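Local atomic coordinates of AxyAgu115A (Amphibacillus xylanus NBRC 15112, PDB entry 6NPS), a protein that probably hydrolyses glycosidic bonds as a family GH115 alpha-glucuronidase, releasing glucuronic acid side groups from xylan-type hemicellulose. Residues F99-Q104 / K111-A116. The protein carries 3 engineered substitutions. Numbering follows the deposited sequence.
Sequences FQVVDQ and KALVIA
Phe-99 holds CG anti to its backbone N (chi1 -174°), and Leu-113 across the strand pair does the same (chi1 169°), so that the two side chains cross obliquely. Leu-113 CD1 lies over the centre of one ring face, a CH-pi contact 3.8 Å from the centroid, while its CD2 touches Phe-99 CZ at 3.6 Å. Ile-115 lies side by side with Phe-99, pointing the same way, its CD1 3.9 Å from Phe-99 CE1. An alanine here in place of Phe-99 would take away the ring under Leu-113 CD1 and next to Ile-115, and would probably loosen the packing against Leu-130 of helix 120-133. The segments are the two arms of an antiparallel beta hairpin, in the middle of a four-stranded mixed sheet flanked by strands 64-69 and 160-162. Gln-100 and Val-114 exchange two backbone hydrogen bonds, the shorter from Val-114 N to Gln-100 O at 2.6 Å and nearly straight; Val-102 and Ala-112 exchange another two. On the face carrying these residues, Val-102 CG2 presses tightly on Val-114 CG2 at 3.5 Å. Lys-111, bent at chi2 and chi3, folds CE against Val-101 CG1 (3.7 Å), and its NZ makes a long salt bridge of 3.8 Å to Asp-103 OD1 and a weak hydrogen bond to Met-3 O.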
loop_
_atom_site.group_PDB
_atom_site.type_symbol
_atom_site.label_atom_id
_atom_site.label_comp_id
_atom_site.label_asym_id
_atom_site.label_seq_id
_atom_site.Cartn_x
_atom_site.Cartn_y
_atom_site.Cartn_z
ATOM N N PHE A 99 -46.914 -47.143 0.233
ATOM C CA PHE A 99 -45.801 -48.023 -0.114
ATOM C C PHE A 99 -46.032 -49.241 0.780
ATOM O O PHE A 99 -45.788 -49.182 1.992
ATOM C CB PHE A 99 -44.477 -47.295 0.160
ATOM C CG PHE A 99 -43.238 -48.018 -0.283
ATOM C CD1 PHE A 99 -42.646 -47.714 -1.509
ATOM C CD2 PHE A 99 -42.616 -48.933 0.574
ATOM C CE1 PHE A 99 -41.459 -48.339 -1.902
ATOM C CE2 PHE A 99 -41.427 -49.582 0.206
ATOM C CZ PHE A 99 -40.847 -49.281 -1.044
ATOM N N GLN A 100 -46.566 -50.324 0.220
ATOM C CA GLN A 100 -47.089 -51.381 1.069
ATOM C C GLN A 100 -46.851 -52.738 0.428
ATOM O O GLN A 100 -47.108 -52.912 -0.768
ATOM C CB GLN A 100 -48.590 -51.174 1.319
ATOM C CG GLN A 100 -49.166 -52.184 2.261
ATOM C CD GLN A 100 -50.636 -51.941 2.549
ATOM O OE1 GLN A 100 -51.253 -51.055 1.961
ATOM N NE2 GLN A 100 -51.206 -52.741 3.449
ATOM N N VAL A 101 -46.420 -53.722 1.251
ATOM C CA VAL A 101 -46.281 -55.103 0.794
ATOM C C VAL A 101 -47.594 -55.810 1.044
ATOM O O VAL A 101 -48.212 -55.634 2.107
ATOM C CB VAL A 101 -45.114 -55.820 1.505
ATOM C CG1 VAL A 101 -45.089 -57.294 1.178
ATOM C CG2 VAL A 101 -43.789 -55.163 1.147
ATOM N N VAL A 102 -48.032 -56.622 0.071
ATOM C CA VAL A 102 -49.340 -57.263 0.125
ATOM C C VAL A 102 -49.184 -58.719 -0.301
ATOM O O VAL A 102 -48.324 -59.070 -1.119
ATOM C CB VAL A 102 -50.374 -56.533 -0.773
ATOM C CG1 VAL A 102 -50.678 -55.107 -0.237
ATOM C CG2 VAL A 102 -49.844 -56.454 -2.162
ATOM N N ASP A 103 -50.016 -59.569 0.282
ATOM C CA ASP A 103 -49.923 -61.012 0.128
ATOM C C ASP A 103 -50.923 -61.454 -0.935
ATOM O O ASP A 103 -52.073 -60.995 -0.932
ATOM C CB ASP A 103 -50.206 -61.687 1.476
ATOM C CG ASP A 103 -49.542 -63.048 1.616
ATOM O OD1 ASP A 103 -48.909 -63.519 0.652
ATOM O OD2 ASP A 103 -49.657 -63.652 2.707
ATOM N N GLN A 104 -50.471 -62.314 -1.853
ATOM C CA GLN A 104 -51.320 -62.944 -2.859
ATOM C C GLN A 104 -52.236 -61.967 -3.611
ATOM O O GLN A 104 -53.441 -62.194 -3.710
ATOM C CB GLN A 104 -52.147 -64.052 -2.223
ATOM C CG GLN A 104 -51.330 -65.118 -1.508
ATOM C CD GLN A 104 -50.682 -66.105 -2.467
ATOM O OE1 GLN A 104 -50.964 -66.096 -3.667
ATOM N NE2 GLN A 104 -49.806 -66.960 -1.941
ATOM N N LYS A 111 -46.232 -62.304 -3.547
ATOM C CA LYS A 111 -46.024 -61.087 -2.778
ATOM C C LYS A 111 -45.834 -59.965 -3.767
ATOM O O LYS A 111 -45.277 -60.171 -4.847
ATOM C CB LYS A 111 -44.784 -61.107 -1.841
ATOM C CG LYS A 111 -44.722 -62.231 -0.829
ATOM C CD LYS A 111 -45.840 -62.129 0.218
ATOM C CE LYS A 111 -45.677 -60.937 1.162
ATOM N NZ LYS A 111 -46.479 -61.154 2.416
ATOM N N ALA A 112 -46.297 -58.779 -3.397
ATOM C CA ALA A 112 -46.068 -57.614 -4.224
ATOM C C ALA A 112 -45.789 -56.416 -3.334
ATOM O O ALA A 112 -46.340 -56.277 -2.232
ATOM C CB ALA A 112 -47.263 -57.310 -5.148
ATOM N N LEU A 113 -44.937 -55.545 -3.836
ATOM C CA LEU A 113 -44.799 -54.214 -3.288
ATOM C C LEU A 113 -45.759 -53.306 -4.058
ATOM O O LEU A 113 -45.643 -53.180 -5.284
ATOM C CB LEU A 113 -43.350 -53.759 -3.414
ATOM C CG LEU A 113 -43.071 -52.289 -3.117
ATOM C CD1 LEU A 113 -43.559 -51.966 -1.711
ATOM C CD2 LEU A 113 -41.574 -52.006 -3.261
ATOM N N VAL A 114 -46.720 -52.693 -3.369
ATOM C CA VAL A 114 -47.666 -51.795 -4.033
ATOM C C VAL A 114 -47.217 -50.356 -3.809
ATOM O O VAL A 114 -46.907 -49.957 -2.677
ATOM C CB VAL A 114 -49.108 -52.017 -3.540
ATOM C CG1 VAL A 114 -50.051 -51.015 -4.204
ATOM C CG2 VAL A 114 -49.550 -53.428 -3.883
ATOM N N ILE A 115 -47.135 -49.582 -4.889
ATOM C CA ILE A 115 -46.733 -48.177 -4.818
ATOM C C ILE A 115 -47.872 -47.385 -5.460
ATOM O O ILE A 115 -48.025 -47.396 -6.683
ATOM C CB ILE A 115 -45.388 -47.927 -5.502
ATOM C CG1 ILE A 115 -44.347 -48.914 -4.959
ATOM C CG2 ILE A 115 -44.936 -46.437 -5.342
ATOM C CD1 ILE A 115 -42.920 -48.686 -5.455
ATOM N N ALA A 116 -48.712 -46.762 -4.634
ATOM C CA ALA A 116 -49.891 -46.026 -5.090
ATOM C C ALA A 116 -49.718 -44.532 -4.794
ATOM O O ALA A 116 -49.667 -44.137 -3.628
ATOM C CB ALA A 116 -51.153 -46.564 -4.418
#